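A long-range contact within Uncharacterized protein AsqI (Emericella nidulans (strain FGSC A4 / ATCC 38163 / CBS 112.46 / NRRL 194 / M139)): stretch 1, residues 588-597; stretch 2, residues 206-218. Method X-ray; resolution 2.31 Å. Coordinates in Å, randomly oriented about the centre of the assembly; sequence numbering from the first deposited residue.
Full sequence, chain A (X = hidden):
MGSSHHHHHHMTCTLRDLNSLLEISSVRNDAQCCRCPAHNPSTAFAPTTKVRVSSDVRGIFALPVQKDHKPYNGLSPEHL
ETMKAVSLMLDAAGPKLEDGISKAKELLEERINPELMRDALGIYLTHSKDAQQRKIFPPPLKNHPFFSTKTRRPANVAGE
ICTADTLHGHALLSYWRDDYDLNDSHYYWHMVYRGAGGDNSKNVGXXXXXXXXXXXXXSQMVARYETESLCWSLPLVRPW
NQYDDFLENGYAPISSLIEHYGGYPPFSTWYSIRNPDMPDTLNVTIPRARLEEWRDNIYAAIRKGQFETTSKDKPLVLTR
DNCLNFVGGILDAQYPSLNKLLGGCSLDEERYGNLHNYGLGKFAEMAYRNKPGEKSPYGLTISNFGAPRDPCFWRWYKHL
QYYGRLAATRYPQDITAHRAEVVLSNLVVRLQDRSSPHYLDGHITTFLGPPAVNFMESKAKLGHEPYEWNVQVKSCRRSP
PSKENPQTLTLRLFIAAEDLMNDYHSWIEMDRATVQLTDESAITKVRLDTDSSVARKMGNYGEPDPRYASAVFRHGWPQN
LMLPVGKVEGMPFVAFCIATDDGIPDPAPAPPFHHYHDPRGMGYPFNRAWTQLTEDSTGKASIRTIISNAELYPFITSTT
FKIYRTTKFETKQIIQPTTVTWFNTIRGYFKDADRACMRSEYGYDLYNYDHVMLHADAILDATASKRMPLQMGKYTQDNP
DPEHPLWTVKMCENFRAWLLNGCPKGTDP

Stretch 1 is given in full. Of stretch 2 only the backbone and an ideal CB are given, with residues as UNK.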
# COMPACT_ATOMS: atom_id res chain seq x y z
N ALA A 588 19.65 46.86 -12.90
CA ALA A 588 19.79 45.42 -12.73
C ALA A 588 21.17 44.97 -13.20
O ALA A 588 21.72 45.54 -14.14
CB ALA A 588 18.70 44.67 -13.51
N PRO A 589 21.75 43.95 -12.52
CA PRO A 589 23.05 43.42 -12.93
C PRO A 589 23.04 42.99 -14.39
O PRO A 589 21.98 42.68 -14.96
CB PRO A 589 23.25 42.21 -12.00
CG PRO A 589 21.90 41.92 -11.43
CD PRO A 589 21.20 43.23 -11.36
N ALA A 590 24.21 42.98 -15.01
CA ALA A 590 24.32 42.59 -16.40
C ALA A 590 23.93 41.12 -16.53
O ALA A 590 24.05 40.36 -15.56
CB ALA A 590 25.73 42.82 -16.92
N PRO A 591 23.45 40.73 -17.71
CA PRO A 591 23.33 39.32 -18.05
C PRO A 591 24.60 38.52 -17.68
O PRO A 591 25.71 39.04 -17.82
CB PRO A 591 23.10 39.35 -19.56
CG PRO A 591 22.33 40.62 -19.77
CD PRO A 591 22.86 41.60 -18.75
N PRO A 592 24.43 37.27 -17.20
CA PRO A 592 23.13 36.60 -17.05
C PRO A 592 22.54 36.65 -15.63
O PRO A 592 21.76 35.76 -15.27
CB PRO A 592 23.45 35.15 -17.45
CG PRO A 592 24.86 34.97 -16.92
CD PRO A 592 25.55 36.33 -16.97
N PHE A 593 22.89 37.66 -14.85
CA PHE A 593 22.47 37.76 -13.45
C PHE A 593 21.25 38.67 -13.21
O PHE A 593 20.87 38.92 -12.07
CB PHE A 593 23.63 38.27 -12.60
CG PHE A 593 24.79 37.31 -12.49
CD1 PHE A 593 24.70 36.18 -11.68
CD2 PHE A 593 25.98 37.55 -13.16
CE1 PHE A 593 25.77 35.31 -11.56
CE2 PHE A 593 27.06 36.68 -13.05
CZ PHE A 593 26.96 35.56 -12.25
N HIS A 594 20.63 39.14 -14.29
CA HIS A 594 19.55 40.13 -14.21
C HIS A 594 18.22 39.63 -13.62
O HIS A 594 17.30 40.43 -13.42
CB HIS A 594 19.30 40.71 -15.60
CG HIS A 594 19.30 39.69 -16.70
ND1 HIS A 594 20.40 38.89 -16.97
CD2 HIS A 594 18.35 39.33 -17.59
CE1 HIS A 594 20.12 38.09 -17.98
NE2 HIS A 594 18.89 38.34 -18.38
N HIS A 595 18.10 38.33 -13.36
CA HIS A 595 16.85 37.76 -12.86
C HIS A 595 16.73 37.71 -11.35
O HIS A 595 15.68 37.41 -10.81
CB HIS A 595 16.66 36.35 -13.40
CG HIS A 595 16.51 36.29 -14.88
ND1 HIS A 595 15.29 36.46 -15.51
CD2 HIS A 595 17.42 36.08 -15.87
CE1 HIS A 595 15.46 36.36 -16.82
NE2 HIS A 595 16.74 36.13 -17.06
N TYR A 596 17.83 37.99 -10.66
CA TYR A 596 17.85 37.75 -9.23
C TYR A 596 18.08 39.08 -8.49
O TYR A 596 18.62 39.10 -7.37
CB TYR A 596 18.91 36.69 -8.90
CG TYR A 596 18.55 35.27 -9.35
CD1 TYR A 596 17.31 34.71 -9.03
CD2 TYR A 596 19.44 34.49 -10.10
CE1 TYR A 596 16.95 33.40 -9.44
CE2 TYR A 596 19.10 33.19 -10.51
CZ TYR A 596 17.86 32.65 -10.18
OH TYR A 596 17.50 31.37 -10.57
N HIS A 597 17.64 40.17 -9.11
CA HIS A 597 17.82 41.52 -8.57
C HIS A 597 16.60 42.06 -7.82
O HIS A 597 15.62 42.49 -8.42
CB HIS A 597 18.17 42.48 -9.71
CG HIS A 597 17.96 43.92 -9.35
ND1 HIS A 597 18.62 44.53 -8.31
CD2 HIS A 597 17.15 44.86 -9.90
CE1 HIS A 597 18.22 45.79 -8.23
NE2 HIS A 597 17.34 46.02 -9.18
N UNK A 206 27.50 44.50 -12.08
CA UNK A 206 28.19 43.56 -11.20
C UNK A 206 27.20 42.84 -10.30
O UNK A 206 26.12 43.36 -10.02
CB UNK A 206 29.24 44.28 -10.36
N UNK A 207 27.57 41.64 -9.85
CA UNK A 207 26.67 40.83 -9.03
C UNK A 207 27.23 40.51 -7.63
O UNK A 207 28.28 39.88 -7.48
CB UNK A 207 26.36 39.52 -9.76
N UNK A 208 26.49 40.94 -6.60
CA UNK A 208 26.94 40.92 -5.20
C UNK A 208 26.46 39.73 -4.37
O UNK A 208 27.10 39.34 -3.39
CB UNK A 208 26.48 42.21 -4.51
N UNK A 209 25.31 39.17 -4.75
CA UNK A 209 24.54 38.34 -3.83
C UNK A 209 24.54 36.84 -4.16
O UNK A 209 23.49 36.21 -4.12
CB UNK A 209 23.10 38.84 -3.80
N UNK A 210 25.71 36.29 -4.47
CA UNK A 210 25.83 34.85 -4.78
C UNK A 210 25.25 33.98 -3.67
O UNK A 210 24.54 33.01 -3.93
CB UNK A 210 27.30 34.48 -5.01
N UNK A 211 25.57 34.33 -2.43
CA UNK A 211 25.21 33.50 -1.29
C UNK A 211 23.73 33.51 -1.02
O UNK A 211 23.14 32.50 -0.65
CB UNK A 211 25.96 33.96 -0.04
N UNK A 212 23.13 34.68 -1.21
CA UNK A 212 21.70 34.87 -1.05
C UNK A 212 20.91 34.06 -2.06
O UNK A 212 19.97 33.37 -1.71
CB UNK A 212 21.35 36.35 -1.18
N UNK A 213 21.31 34.18 -3.31
CA UNK A 213 20.75 33.42 -4.41
C UNK A 213 20.92 31.89 -4.26
O UNK A 213 19.97 31.13 -4.47
CB UNK A 213 21.40 33.88 -5.72
N UNK A 214 22.12 31.46 -3.91
CA UNK A 214 22.43 30.06 -3.64
C UNK A 214 21.43 29.45 -2.65
O UNK A 214 20.78 28.46 -2.93
CB UNK A 214 23.85 29.93 -3.10
N UNK A 215 21.30 30.09 -1.49
CA UNK A 215 20.44 29.60 -0.43
C UNK A 215 18.96 29.65 -0.81
O UNK A 215 18.19 28.71 -0.54
CB UNK A 215 20.68 30.41 0.84
N UNK A 216 18.55 30.74 -1.45
CA UNK A 216 17.16 30.93 -1.84
C UNK A 216 16.68 29.93 -2.89
O UNK A 216 15.59 29.35 -2.76
CB UNK A 216 16.97 32.35 -2.37
N UNK A 217 17.46 29.75 -3.94
CA UNK A 217 17.11 28.81 -5.00
C UNK A 217 16.98 27.40 -4.45
O UNK A 217 15.99 26.70 -4.70
CB UNK A 217 18.15 28.85 -6.12
N UNK A 218 17.96 26.98 -3.66
CA UNK A 218 17.91 25.65 -3.07
C UNK A 218 16.78 25.50 -2.05
O UNK A 218 16.15 24.45 -1.99
CB UNK A 218 19.25 25.33 -2.41

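At position 206 the CA-to-CB bond points away from stretch 1, and the ideal CB has nothing of that stretch within 5.5 Å, so many side chains, polar ones included, would be accepted. The deposited residue is Asp206, whose backbone makes the contact: its O lies 3.7 Å from CB of Pro589.

Position 207 is the most constrained of the loop. Its backbone is extended (phi/psi -119/121), its CB is directed toward stretch 1, and the ideal CB sits 3.8 Å from CG of Phe593 and 4.7 Å from CB of Pro589. Stretch 1 offers a flat aromatic face beside a proline ring, with no charge to answer, so a large apolar residue is favoured; leucine, isoleucine or methionine could cover the ring, and an aromatic could lie along it. It is Phe207, in the t rotamer. The two phenyl rings form an offset stack, their planes 7° apart and centroids 4.5 Å apart, with CD2 of Phe207 3.6 Å from CD1 of Phe593. The CB of Phe207 also stands over the Phe593 face, 4.1 Å from the ring centroid, in a CH-pi contact, while CD1 of Phe207 lies 4.5 Å from CG of Pro589.

Positions 208 and 209 meet little of stretch 1. The first is out of reach and sets no requirement; it is Asp208. At 209 the CB points sideways, immediately before a helix, and small polar residues would be as plausible as a long one. Arg209 occupies this N-cap position, and its end leads away from stretch 1.

At 210, in the first turn of the helix, CB again points sideways with nothing near it. A short side chain would leave stretch 1 untouched, whereas a longer one, aromatic or aliphatic, could swing toward Phe593. His210 does so: its CE1 lies 4.1 Å from CE1 of Phe593, the ring planes inclined at 71° in an oblique arrangement.

Position 211 is out of reach, and Gly211 has no side chain to point. At 212 the sideways CB permits many residues; Glu212 forms a long salt bridge with Arg209, its OE2 3.9 Å from NH1 of Arg209, governed by charge alone.

Position 213 faces stretch 1, its ideal CB 4.8 Å from CG of Tyr596. The space over that ring suits a compact or medium aliphatic residue, such as valine, isoleucine or leucine. Val213 fills it, with CG2 3.7 Å from CB of Tyr596 and CG1 over one face of the ring.

Positions 214 and 215 are out of reach of stretch 1, which sets no demand on them; they are Phe214 and Leu215. At 216 CB points toward stretch 1, but nothing of it lies within 5.5 Å, so several side chains would fit; Tyr216 comes near without making a contact.

One helical turn after 213, position 217 again faces the tyrosine, its ideal CB 5.2 Å from the Tyr596 OH. A branched aliphatic would suit, and so might a polar residue addressing the hydroxyl. Val217 makes an apolar contact, CG2 lying 4.2 Å from CZ of Tyr596. Position 218 is out of reach; His218 ND1 donates a hydrogen bond to Phe214 O (2.8 Å).

Stretch 2 (206-218) DFDRHGEVFLYVH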
# COMPACT_ATOMS: atom_id res chain seq x y z
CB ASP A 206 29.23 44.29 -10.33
CG ASP A 206 30.66 44.04 -10.80
OD1 ASP A 206 30.84 43.71 -12.00
OD2 ASP A 206 31.59 44.18 -9.97
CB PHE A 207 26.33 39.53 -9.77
CG PHE A 207 25.39 38.66 -9.01
CD1 PHE A 207 24.08 39.06 -8.78
CD2 PHE A 207 25.82 37.44 -8.50
CE1 PHE A 207 23.20 38.26 -8.06
CE2 PHE A 207 24.96 36.62 -7.79
CZ PHE A 207 23.64 37.04 -7.57
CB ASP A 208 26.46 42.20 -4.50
CG ASP A 208 27.27 43.42 -4.89
OD1 ASP A 208 26.77 44.22 -5.71
OD2 ASP A 208 28.39 43.57 -4.38
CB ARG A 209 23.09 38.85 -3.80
CG ARG A 209 22.94 40.30 -3.35
CD ARG A 209 23.35 40.48 -1.88
NE ARG A 209 23.41 41.88 -1.46
CZ ARG A 209 23.50 42.30 -0.20
NH1 ARG A 209 23.55 41.41 0.80
NH2 ARG A 209 23.55 43.60 0.09
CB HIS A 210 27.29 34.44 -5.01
CG HIS A 210 27.79 34.68 -6.40
ND1 HIS A 210 27.71 33.72 -7.40
CD2 HIS A 210 28.42 35.74 -6.95
CE1 HIS A 210 28.25 34.20 -8.50
NE2 HIS A 210 28.69 35.42 -8.26
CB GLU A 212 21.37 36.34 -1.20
CG GLU A 212 20.22 36.79 -0.37
CD GLU A 212 19.95 38.25 -0.56
OE1 GLU A 212 19.26 38.60 -1.55
OE2 GLU A 212 20.47 39.05 0.25
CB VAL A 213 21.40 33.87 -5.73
CG1 VAL A 213 21.16 32.88 -6.83
CG2 VAL A 213 20.87 35.25 -6.11
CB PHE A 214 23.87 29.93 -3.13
CG PHE A 214 24.22 28.59 -2.54
CD1 PHE A 214 24.57 27.54 -3.36
CD2 PHE A 214 24.22 28.40 -1.17
CE1 PHE A 214 24.89 26.30 -2.82
CE2 PHE A 214 24.54 27.16 -0.63
CZ PHE A 214 24.88 26.11 -1.45
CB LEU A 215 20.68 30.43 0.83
CG LEU A 215 20.96 29.71 2.15
CD1 LEU A 215 21.84 28.48 1.93
CD2 LEU A 215 21.62 30.68 3.14
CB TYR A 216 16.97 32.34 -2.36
CG TYR A 216 15.59 32.54 -2.93
CD1 TYR A 216 14.49 32.63 -2.10
CD2 TYR A 216 15.39 32.62 -4.30
CE1 TYR A 216 13.25 32.80 -2.60
CE2 TYR A 216 14.14 32.80 -4.83
CZ TYR A 216 13.07 32.90 -3.96
OH TYR A 216 11.79 33.08 -4.43
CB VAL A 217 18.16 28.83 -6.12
CG1 VAL A 217 17.95 27.67 -7.07
CG2 VAL A 217 18.10 30.17 -6.86
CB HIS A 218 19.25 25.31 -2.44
CG HIS A 218 20.30 24.98 -3.45
ND1 HIS A 218 21.11 25.95 -4.01
CD2 HIS A 218 20.63 23.81 -4.05
CE1 HIS A 218 21.92 25.37 -4.89
NE2 HIS A 218 21.65 24.08 -4.92
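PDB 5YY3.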